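Local coordinates for putative alkaline phosphatase (Pseudomonas fluorescens, PDB 4F1V), which binds phosphate tightly in the periplasm and probably serves as the solute-binding component of an ABC transporter that imports phosphate, at residues Ser110-Cys115 with Lys159-Thr164; Phe152-Asn157 with Phe167-Thr172; Tyr207-Phe212 with Asn332-Leu337; Ala249-Val254 with Leu291-Leu296. All blocks are in the same frame, centred on the assembly; numbering follows the deposited sequence.

Interaction 1 of 4, residues Ser110-Cys115 with Lys159-Thr164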
# COMPACT_ATOMS: atom_id res chain seq x y z
N SER A 110 22.98 1.83 2.00
CA SER A 110 22.98 0.41 2.32
C SER A 110 21.70 0.12 3.15
O SER A 110 21.13 1.03 3.74
CB SER A 110 24.21 -0.02 3.08
OG SER A 110 24.18 0.56 4.37
N VAL A 111 21.30 -1.14 3.18
CA VAL A 111 20.17 -1.49 4.05
C VAL A 111 20.46 -1.15 5.49
O VAL A 111 19.60 -0.60 6.22
CB VAL A 111 19.78 -2.96 3.83
CG1 VAL A 111 18.79 -3.43 4.90
CG2 VAL A 111 19.20 -3.14 2.43
N GLN A 112 21.69 -1.40 5.95
CA GLN A 112 22.00 -1.05 7.33
C GLN A 112 21.99 0.43 7.59
O GLN A 112 21.59 0.89 8.66
CB GLN A 112 23.30 -1.73 7.77
CG GLN A 112 23.18 -3.23 7.92
CD GLN A 112 22.03 -3.64 8.80
OE1 GLN A 112 21.95 -3.21 9.96
NE2 GLN A 112 21.08 -4.41 8.29
N GLU A 113 22.42 1.25 6.58
CA GLU A 113 22.31 2.69 6.76
C GLU A 113 20.82 3.12 6.83
O GLU A 113 20.47 4.00 7.61
CB GLU A 113 22.98 3.46 5.60
CG GLU A 113 24.52 3.48 5.74
CD GLU A 113 25.22 4.00 4.47
OE1 GLU A 113 26.42 4.37 4.60
OE2 GLU A 113 24.59 3.97 3.38
N LEU A 114 19.96 2.58 5.99
CA LEU A 114 18.54 2.86 6.05
C LEU A 114 18.00 2.56 7.47
O LEU A 114 17.30 3.38 8.08
CB LEU A 114 17.81 2.02 5.00
CG LEU A 114 16.26 2.17 5.00
CD1 LEU A 114 15.80 3.37 4.23
CD2 LEU A 114 15.61 0.92 4.41
N CYS A 115 18.34 1.38 7.96
CA CYS A 115 17.95 1.01 9.33
C CYS A 115 18.41 2.07 10.36
O CYS A 115 17.63 2.44 11.22
CB CYS A 115 18.56 -0.34 9.67
SG CYS A 115 17.87 -1.73 8.70
N LYS A 159 14.82 -6.72 8.27
CA LYS A 159 16.20 -6.44 7.91
C LYS A 159 17.04 -5.81 8.97
O LYS A 159 18.27 -5.85 8.96
CB LYS A 159 16.24 -5.55 6.63
CG LYS A 159 15.70 -6.25 5.38
CD LYS A 159 16.52 -7.40 4.87
CE LYS A 159 15.96 -8.03 3.66
NZ LYS A 159 16.90 -9.04 3.11
N CYS A 160 16.42 -5.08 9.90
CA CYS A 160 17.15 -4.19 10.83
C CYS A 160 17.42 -4.93 12.14
O CYS A 160 16.77 -4.72 13.16
CB CYS A 160 16.39 -2.93 11.06
SG CYS A 160 16.03 -1.97 9.58
N ASN A 161 18.42 -5.85 12.09
CA ASN A 161 18.74 -6.72 13.25
C ASN A 161 19.83 -6.21 14.15
O ASN A 161 20.21 -6.88 15.10
CB ASN A 161 19.12 -8.09 12.72
CG ASN A 161 20.47 -8.08 12.01
OD1 ASN A 161 20.84 -7.13 11.31
ND2 ASN A 161 21.25 -9.06 12.29
N ALA A 162 20.39 -5.04 13.86
CA ALA A 162 21.61 -4.59 14.48
C ALA A 162 21.42 -3.19 15.12
O ALA A 162 22.39 -2.46 15.31
CB ALA A 162 22.79 -4.58 13.52
N GLU A 163 20.19 -2.87 15.55
CA GLU A 163 19.90 -1.63 16.22
C GLU A 163 19.86 -1.90 17.75
O GLU A 163 19.80 -3.03 18.19
CB GLU A 163 18.55 -1.06 15.75
CG GLU A 163 18.47 -0.86 14.26
CD GLU A 163 19.61 0.01 13.69
OE1 GLU A 163 20.13 -0.34 12.59
OE2 GLU A 163 19.93 1.04 14.31
N THR A 164 19.79 -0.83 18.52
CA THR A 164 19.59 -0.90 19.99
C THR A 164 18.08 -0.98 20.28
O THR A 164 17.45 -0.20 21.03
CB THR A 164 20.16 0.31 20.65
OG1 THR A 164 19.50 1.51 20.24
CG2 THR A 164 21.67 0.45 20.24
O HOH W 1 19.93 -3.01 11.86

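Interaction 2 of 4, residues Phe152-Asn157 with Phe167-Thr172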
# COMPACT_ATOMS: atom_id res chain seq x y z
N PHE A 152 6.45 -0.37 4.82
CA PHE A 152 7.84 0.01 5.16
C PHE A 152 8.35 -0.71 6.42
O PHE A 152 9.47 -1.19 6.45
CB PHE A 152 7.90 1.53 5.30
CG PHE A 152 9.30 2.08 5.56
CD1 PHE A 152 10.36 1.81 4.73
CD2 PHE A 152 9.52 2.91 6.64
CE1 PHE A 152 11.62 2.32 4.92
CE2 PHE A 152 10.79 3.46 6.87
CZ PHE A 152 11.82 3.18 6.03
N THR A 153 7.51 -0.73 7.45
CA THR A 153 7.92 -1.39 8.69
C THR A 153 8.01 -2.89 8.54
O THR A 153 8.80 -3.52 9.25
CB THR A 153 7.06 -0.98 9.89
OG1 THR A 153 5.68 -1.41 9.72
CG2 THR A 153 7.15 0.49 10.19
N ARG A 154 7.30 -3.52 7.59
CA ARG A 154 7.58 -4.93 7.27
C ARG A 154 9.04 -5.10 6.88
O ARG A 154 9.71 -6.08 7.26
CB ARG A 154 6.65 -5.45 6.17
CG ARG A 154 5.20 -5.66 6.69
CD ARG A 154 4.32 -6.31 5.60
NE ARG A 154 2.93 -6.38 5.93
CZ ARG A 154 2.39 -7.13 6.91
NH1 ARG A 154 3.12 -8.03 7.52
NH2 ARG A 154 1.07 -7.00 7.15
N PHE A 155 9.56 -4.18 6.05
CA PHE A 155 10.94 -4.29 5.55
C PHE A 155 11.92 -4.08 6.72
O PHE A 155 12.87 -4.84 6.93
CB PHE A 155 11.18 -3.28 4.42
CG PHE A 155 12.57 -3.39 3.85
CD1 PHE A 155 12.85 -4.41 2.95
CD2 PHE A 155 13.60 -2.53 4.16
CE1 PHE A 155 14.11 -4.56 2.38
CE2 PHE A 155 14.88 -2.66 3.61
CZ PHE A 155 15.12 -3.67 2.72
N LEU A 156 11.71 -3.02 7.52
CA LEU A 156 12.59 -2.75 8.65
C LEU A 156 12.57 -3.93 9.64
O LEU A 156 13.61 -4.33 10.18
CB LEU A 156 12.18 -1.46 9.35
CG LEU A 156 12.20 -0.19 8.49
CD1 LEU A 156 11.73 0.98 9.36
CD2 LEU A 156 13.56 0.09 7.87
N ASN A 157 11.37 -4.50 9.89
CA ASN A 157 11.24 -5.62 10.79
C ASN A 157 12.09 -6.82 10.29
O ASN A 157 12.68 -7.54 11.08
CB ASN A 157 9.75 -5.97 10.94
CG ASN A 157 9.52 -7.27 11.65
OD1 ASN A 157 9.35 -8.32 11.03
ND2 ASN A 157 9.49 -7.23 12.99
N PHE A 167 12.26 -2.94 15.23
CA PHE A 167 11.08 -2.38 14.59
C PHE A 167 9.93 -3.40 14.51
O PHE A 167 10.11 -4.49 13.96
CB PHE A 167 11.37 -1.93 13.13
CG PHE A 167 12.34 -0.78 12.99
CD1 PHE A 167 11.84 0.53 13.07
CD2 PHE A 167 13.70 -0.95 12.81
CE1 PHE A 167 12.71 1.57 12.90
CE2 PHE A 167 14.56 0.12 12.62
CZ PHE A 167 14.06 1.41 12.69
N ALA A 168 8.79 -3.04 15.01
CA ALA A 168 7.54 -3.81 14.90
C ALA A 168 6.85 -3.41 13.59
O ALA A 168 6.86 -2.26 13.15
CB ALA A 168 6.63 -3.49 16.09
N VAL A 169 6.16 -4.40 12.99
CA VAL A 169 5.21 -4.13 11.93
C VAL A 169 4.02 -3.38 12.47
O VAL A 169 3.39 -3.84 13.45
CB VAL A 169 4.76 -5.41 11.24
CG1 VAL A 169 3.78 -5.06 10.11
CG2 VAL A 169 5.96 -6.20 10.73
N THR A 170 3.68 -2.22 11.92
CA THR A 170 2.60 -1.39 12.44
C THR A 170 2.12 -0.47 11.31
O THR A 170 2.81 -0.25 10.33
CB THR A 170 3.08 -0.58 13.66
OG1 THR A 170 2.01 0.16 14.18
CG2 THR A 170 4.29 0.32 13.36
N THR A 171 0.97 0.16 11.57
CA THR A 171 0.48 1.26 10.73
C THR A 171 0.83 2.63 11.30
O THR A 171 0.62 3.62 10.62
CB THR A 171 -1.03 1.19 10.49
OG1 THR A 171 -1.75 1.51 11.68
CG2 THR A 171 -1.48 -0.15 9.92
N THR A 172 1.37 2.69 12.53
CA THR A 172 1.71 3.96 13.18
C THR A 172 3.22 3.99 13.45
O THR A 172 3.73 3.40 14.42
CB THR A 172 0.92 4.14 14.47
OG1 THR A 172 1.07 3.03 15.35
CG2 THR A 172 -0.59 4.32 14.17

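Interaction 3 of 4, residues Tyr207-Phe212 with Asn332-Leu337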
# COMPACT_ATOMS: atom_id res chain seq x y z
N TYR A 207 9.83 7.91 3.91
CA TYR A 207 9.42 6.76 3.13
C TYR A 207 8.10 7.12 2.45
O TYR A 207 7.29 7.87 3.01
CB TYR A 207 9.28 5.49 4.03
CG TYR A 207 8.31 5.69 5.17
CD1 TYR A 207 6.98 5.33 5.05
CD2 TYR A 207 8.72 6.31 6.35
CE1 TYR A 207 6.06 5.56 6.08
CE2 TYR A 207 7.81 6.52 7.38
CZ TYR A 207 6.50 6.15 7.27
OH TYR A 207 5.61 6.42 8.28
N MET A 208 7.86 6.59 1.23
CA MET A 208 6.79 7.21 0.42
C MET A 208 6.34 6.34 -0.74
O MET A 208 7.14 5.65 -1.40
CB MET A 208 7.35 8.54 -0.16
CG MET A 208 6.39 9.43 -0.91
SD MET A 208 4.87 9.87 -0.02
CE MET A 208 5.56 10.62 1.42
N SER A 209 5.05 6.47 -1.05
CA SER A 209 4.50 6.03 -2.32
C SER A 209 5.42 6.41 -3.49
O SER A 209 5.84 7.58 -3.56
CB SER A 209 3.14 6.73 -2.56
OG SER A 209 2.69 6.52 -3.84
N PRO A 210 5.68 5.52 -4.44
CA PRO A 210 6.54 5.90 -5.56
C PRO A 210 5.88 6.91 -6.47
O PRO A 210 6.58 7.61 -7.21
CB PRO A 210 6.83 4.57 -6.24
CG PRO A 210 5.60 3.73 -5.92
CD PRO A 210 5.25 4.11 -4.50
N ASP A 211 4.56 7.03 -6.41
CA ASP A 211 3.91 8.14 -7.15
C ASP A 211 4.30 9.48 -6.55
O ASP A 211 4.94 10.33 -7.15
CB ASP A 211 2.40 7.95 -7.15
CG ASP A 211 1.70 9.19 -7.72
OD1 ASP A 211 0.69 9.62 -7.17
OD2 ASP A 211 2.26 9.73 -8.74
N PHE A 212 4.00 9.70 -5.28
CA PHE A 212 4.23 10.96 -4.65
C PHE A 212 5.74 11.28 -4.38
O PHE A 212 6.09 12.45 -4.11
CB PHE A 212 3.43 11.09 -3.35
CG PHE A 212 1.92 11.17 -3.63
CD1 PHE A 212 1.35 12.28 -4.27
CD2 PHE A 212 1.10 10.09 -3.36
CE1 PHE A 212 -0.01 12.33 -4.55
CE2 PHE A 212 -0.27 10.18 -3.60
CZ PHE A 212 -0.82 11.29 -4.24
N ASN A 332 1.27 5.59 -12.87
CA ASN A 332 1.32 6.08 -11.53
C ASN A 332 2.37 5.33 -10.65
O ASN A 332 2.32 5.36 -9.42
CB ASN A 332 -0.08 6.05 -10.85
CG ASN A 332 -1.00 7.04 -11.54
OD1 ASN A 332 -0.97 8.20 -11.23
ND2 ASN A 332 -1.80 6.57 -12.52
N ALA A 333 3.38 4.74 -11.33
CA ALA A 333 4.56 4.17 -10.73
C ALA A 333 4.34 2.83 -10.02
O ALA A 333 5.11 2.43 -9.19
CB ALA A 333 5.28 5.15 -9.77
N PHE A 334 3.29 2.10 -10.48
CA PHE A 334 2.94 0.81 -9.89
C PHE A 334 3.14 -0.33 -10.90
O PHE A 334 3.35 -0.14 -12.09
CB PHE A 334 1.48 0.86 -9.34
CG PHE A 334 1.26 1.98 -8.35
CD1 PHE A 334 2.04 2.08 -7.21
CD2 PHE A 334 0.24 2.89 -8.55
CE1 PHE A 334 1.84 3.12 -6.29
CE2 PHE A 334 0.03 3.91 -7.65
CZ PHE A 334 0.83 4.01 -6.53
N VAL A 335 3.01 -1.55 -10.32
CA VAL A 335 3.23 -2.78 -11.09
C VAL A 335 1.90 -3.50 -11.31
O VAL A 335 1.24 -3.91 -10.33
CB VAL A 335 4.22 -3.71 -10.35
CG1 VAL A 335 4.45 -4.98 -11.15
CG2 VAL A 335 5.55 -3.03 -10.09
N PRO A 336 1.51 -3.72 -12.56
CA PRO A 336 0.31 -4.54 -12.85
C PRO A 336 0.46 -5.96 -12.31
O PRO A 336 1.57 -6.51 -12.15
CB PRO A 336 0.26 -4.55 -14.37
CG PRO A 336 0.95 -3.28 -14.76
CD PRO A 336 2.09 -3.12 -13.81
N LEU A 337 -0.68 -6.57 -12.00
CA LEU A 337 -0.67 -7.96 -11.63
C LEU A 337 -0.46 -8.84 -12.85
O LEU A 337 -0.98 -8.56 -13.96
CB LEU A 337 -2.00 -8.39 -10.98
CG LEU A 337 -2.34 -7.58 -9.69
CD1 LEU A 337 -3.62 -8.11 -9.08
CD2 LEU A 337 -1.22 -7.54 -8.68
O HOH W 2 0.69 10.39 -10.87

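Interaction 4 of 4, residues Ala249-Val254 with Leu291-Leu296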
# COMPACT_ATOMS: atom_id res chain seq x y z
N ALA A 249 9.94 -7.72 -11.42
CA ALA A 249 10.24 -9.12 -11.43
C ALA A 249 9.80 -9.78 -10.13
O ALA A 249 9.20 -10.87 -10.09
CB ALA A 249 11.70 -9.39 -11.72
N ALA A 250 10.16 -9.15 -9.00
CA ALA A 250 9.82 -9.72 -7.71
C ALA A 250 8.30 -9.76 -7.51
O ALA A 250 7.78 -10.75 -6.95
CB ALA A 250 10.50 -8.91 -6.64
N ILE A 251 7.55 -8.73 -7.90
CA ILE A 251 6.09 -8.79 -7.80
C ILE A 251 5.55 -9.98 -8.64
O ILE A 251 4.66 -10.70 -8.19
CB ILE A 251 5.47 -7.46 -8.26
CG1 ILE A 251 5.79 -6.32 -7.27
CG2 ILE A 251 3.95 -7.60 -8.47
CD1 ILE A 251 5.26 -6.47 -5.87
N GLY A 252 6.13 -10.18 -9.80
CA GLY A 252 5.68 -11.26 -10.65
C GLY A 252 5.96 -12.65 -10.11
O GLY A 252 5.32 -13.62 -10.60
N ALA A 253 6.88 -12.81 -9.22
CA ALA A 253 7.24 -14.06 -8.61
C ALA A 253 6.36 -14.39 -7.39
O ALA A 253 6.52 -15.44 -6.82
CB ALA A 253 8.69 -14.09 -8.17
N VAL A 254 5.47 -13.49 -7.01
CA VAL A 254 4.65 -13.76 -5.82
C VAL A 254 3.54 -14.77 -6.21
O VAL A 254 2.78 -14.55 -7.16
CB VAL A 254 4.03 -12.47 -5.29
CG1 VAL A 254 3.08 -12.77 -4.13
CG2 VAL A 254 5.14 -11.49 -4.87
N LEU A 291 9.25 -3.36 -1.18
CA LEU A 291 8.08 -3.51 -2.04
C LEU A 291 6.93 -4.17 -1.24
O LEU A 291 7.13 -4.73 -0.15
CB LEU A 291 8.39 -4.27 -3.33
CG LEU A 291 8.43 -5.81 -3.23
CD1 LEU A 291 8.81 -6.39 -4.60
CD2 LEU A 291 9.40 -6.34 -2.18
N GLY A 292 5.75 -4.18 -1.87
CA GLY A 292 4.58 -4.92 -1.35
C GLY A 292 3.38 -4.65 -2.21
O GLY A 292 3.54 -4.23 -3.37
N PHE A 293 2.18 -4.93 -1.69
CA PHE A 293 0.93 -4.74 -2.41
C PHE A 293 0.06 -3.70 -1.74
O PHE A 293 0.06 -3.54 -0.51
CB PHE A 293 0.12 -6.08 -2.54
CG PHE A 293 0.83 -7.08 -3.42
CD1 PHE A 293 1.77 -7.95 -2.90
CD2 PHE A 293 0.59 -7.07 -4.78
CE1 PHE A 293 2.45 -8.83 -3.74
CE2 PHE A 293 1.26 -7.95 -5.61
CZ PHE A 293 2.17 -8.85 -5.09
N THR A 294 -0.72 -3.00 -2.58
CA THR A 294 -1.87 -2.22 -2.07
C THR A 294 -3.14 -2.89 -2.59
O THR A 294 -3.12 -3.49 -3.66
CB THR A 294 -1.75 -0.75 -2.47
OG1 THR A 294 -2.83 -0.03 -1.90
CG2 THR A 294 -1.73 -0.50 -3.97
N ASN A 295 -4.22 -2.81 -1.80
CA ASN A 295 -5.36 -3.73 -1.88
C ASN A 295 -6.69 -3.00 -1.99
O ASN A 295 -6.83 -1.81 -1.70
CB ASN A 295 -5.37 -4.65 -0.64
CG ASN A 295 -3.97 -5.14 -0.34
OD1 ASN A 295 -3.30 -5.70 -1.23
ND2 ASN A 295 -3.54 -4.96 0.86
N LEU A 296 -7.69 -3.80 -2.42
CA LEU A 296 -9.12 -3.39 -2.43
C LEU A 296 -9.87 -4.18 -1.35
O LEU A 296 -9.58 -5.36 -1.11
CB LEU A 296 -9.77 -3.77 -3.76
CG LEU A 296 -9.11 -3.30 -5.07
CD1 LEU A 296 -9.89 -3.76 -6.29
CD2 LEU A 296 -8.90 -1.82 -5.08

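Interaction 1 of 4, residues Ser110-Cys115 with Lys159-Thr164
Cys-115 and Cys-160 are covalently joined, SG to SG at 2.1 Å, with a torsion about the S-S bond of -81°, close to the 90° magnitude that a disulfide prefers. Each sulfur lies anti to its own carbonyl carbon (chi1 -67° and -58°); the CA atoms of Cys-115 and Cys-160 are 5.5 Å apart.

Polar contacts lie beside this link. Gln-112, one turn before Cys-115, bends at chi2 and sends NE2 to Lys-159 O (3.2 Å), a carbonyl at the end of its helix; the acceptor lies in the amide plane of the glutamine. Its other branch, OE1, accepts a hydrogen bond from water 1 at 2.8 Å. That water also donates to Glu-163 OE1 and accepts from Ala-162 N, so three groups grip it. A glutamine suits the place because one amide both donates and accepts; an alanine here would probably leave Lys-159 O without this donor and water 1 without one of its two acceptors. The second oxygen of Glu-163, OE2, is held by Ser-119 and by a salt bridge to Arg-121.

Apolar contact is slighter: Val-111 CG1 rests on Lys-159 CB at 3.7 Å, while the lysine chain turns off to a sulfate ion.

Ser-110 and Glu-113 form a capping box that starts helix 111-119, and Cys-160 centres an inverse gamma turn just past helix 147-159. The disulfide thus fastens the exit of one helix to the first turns of the other, beside the packing of Val-111 and Leu-114 on Phe-155.

Interaction 2 of 4, residues Phe152-Asn157 with Phe167-Thr172
Thr-153 and Asn-157 reach the chain returning beside their helix through different first torsions: Thr-153 OG1 sits between its own backbone N and carbonyl carbon (chi1 64°), whereas Asn-157 CG lies anti to the backbone N (chi1 170°). The motif is a helix followed by a loop that doubles back along it, in a Venus-flytrap binding protein whose helix 147-159 starts at the phosphate pocket. Asn-157 ND2 donates to Phe-167 O at 3.0 Å, in the carbonyl plane and in its own amide plane. One turn earlier, Thr-153 OG1 accepts from Thr-170 N at 3.1 Å and is also bonded to Thr-149 O; a hydroxyl serves here because it can do both.

Between these bonds the contact is apolar. Leu-156 lies over one face of the Phe-167 ring, with Leu-156 CB near Phe-167 CG and Leu-156 CD1 forming a CH-pi contact 3.9 Å from the ring centroid. Val-169 divides its methyls: CG2 packs on Asn-157 CB at 3.8 Å, and CG1 lies over one face of the Arg-154 guanidinium, toward its rim, in the conformer described; Arg-154 NH2 is salt-bridged to Glu-150. Beyond, the loop folds into an ST turn, in which Thr-170 OG1 accepts from Thr-172 N at 3.1 Å.

Interaction 3 of 4, residues Tyr207-Phe212 with Asn332-Leu337
Asn-332 meets Asp-211 with its backbone carbonyl, O lying 3.4 Å from Asp-211 CB. Their side chains both present oxygens, so water 2 joins them by donating twice, to Asp-211 OD2 at 2.7 Å and to Asn-332 OD1 at 2.8 Å; as each side chain has a second conformer, this bridge may exist only part of the time. Asn-332 ND2 turns back to Ala-328 O.

Ala-333 follows with a positive phi of 74°. It is the C-prime residue of the Schellman motif ending helix 326-331, closed by bonds from Phe-334 N to Ile-329 O and from Ala-333 N to Thr-330 O. Its methyl CB lies 3.8 Å from the backbone O of Pro-210 and packs on Pro-210 CB at 3.9 Å, an apolar contact, while Ala-333 O is 3.6 Å from Pro-210 CG. Segment 207-212 follows a strand of the four-stranded sheet, and Pro-210 touches strand 85-94 of the five-stranded one, which is consistent with a place near the junction of the two lobes of a Venus-flytrap fold.

Phe-334 brings ring atom CE1 to the same proline, 3.8 Å from Pro-210 CG, the side chains crossing at about a right angle. At the ring edge, CZ lies 4.1 Å from Ser-209 OG, a hydroxyl bonded to the backbone O of Leu-10, which lines the phosphate pocket; Phe-334 itself also packs on Leu-10.

Interaction 4 of 4, residues Ala249-Val254 with Leu291-Leu296
Ile-251 spreads its two branches over Leu-291 and Phe-293, residues two apart on strand 291-299. Its CG2 is anti to the backbone N, and CG1 is anti to the carbonyl carbon (chi1 -69°). A second bend at chi2 (-62°) places CD1, which lies over one face of the Phe-293 ring and also comes within 3.8 Å of Leu-291 CD1. CG2 meets the ring at CE2, 3.9 Å away, the two side chains reaching toward each other tip to tip.

Leu-291 holds CG between its backbone N and carbonyl carbon (chi1 81°), an uncommon torsion for leucine. Its side chain runs past that of Ile-251 in the opposite direction, and CD1 touches Ala-250 CB at 3.7 Å. An alanine suits that turn of the helix because a single methyl fills the approach. Val-254, just past helix 248-252, comes to the ring from another side: in the conformer described, CG2 lies in the ring plane at its edge, 3.9 Å from Phe-293 CE1. Gly-292 puts no side chain between its two large neighbours, and its carbonyl O touches Ile-251 CD1 at 3.8 Å.

An alanine in place of Ile-251 would probably open a gap between the Phe-293 face and Leu-291 CD1, leaving the ring freer to shift. The strand lies inside the five-stranded sheet, and the short helix packs against the side chains at its beginning. No hydrogen bond crosses between the segments; helix and strand are held by the fit of aliphatic and aromatic side chains and by their burial away from water.

From the N terminus, interaction 1 opens at 110-115 and closes at 159-164, bringing the start of helix 111-119 to the end of helix 147-159. Interaction 2 crosses it: 152-157 lies within that first loop, but its partner 167-172 comes after. The two touch, as in Leu-114 against Phe-155 and Cys-160 against Phe-167. Interaction 3 begins only at 207-212, where Tyr-207 stacks on Phe-152 of interaction 2, and closes a long loop at 332-337. Interaction 4, 249-254 with 291-296, falls wholly within that loop; Val-335 packs on Ile-251 and Leu-337 on Phe-293. Together they run from the outer helices of one lobe to the five-stranded sheet of the other.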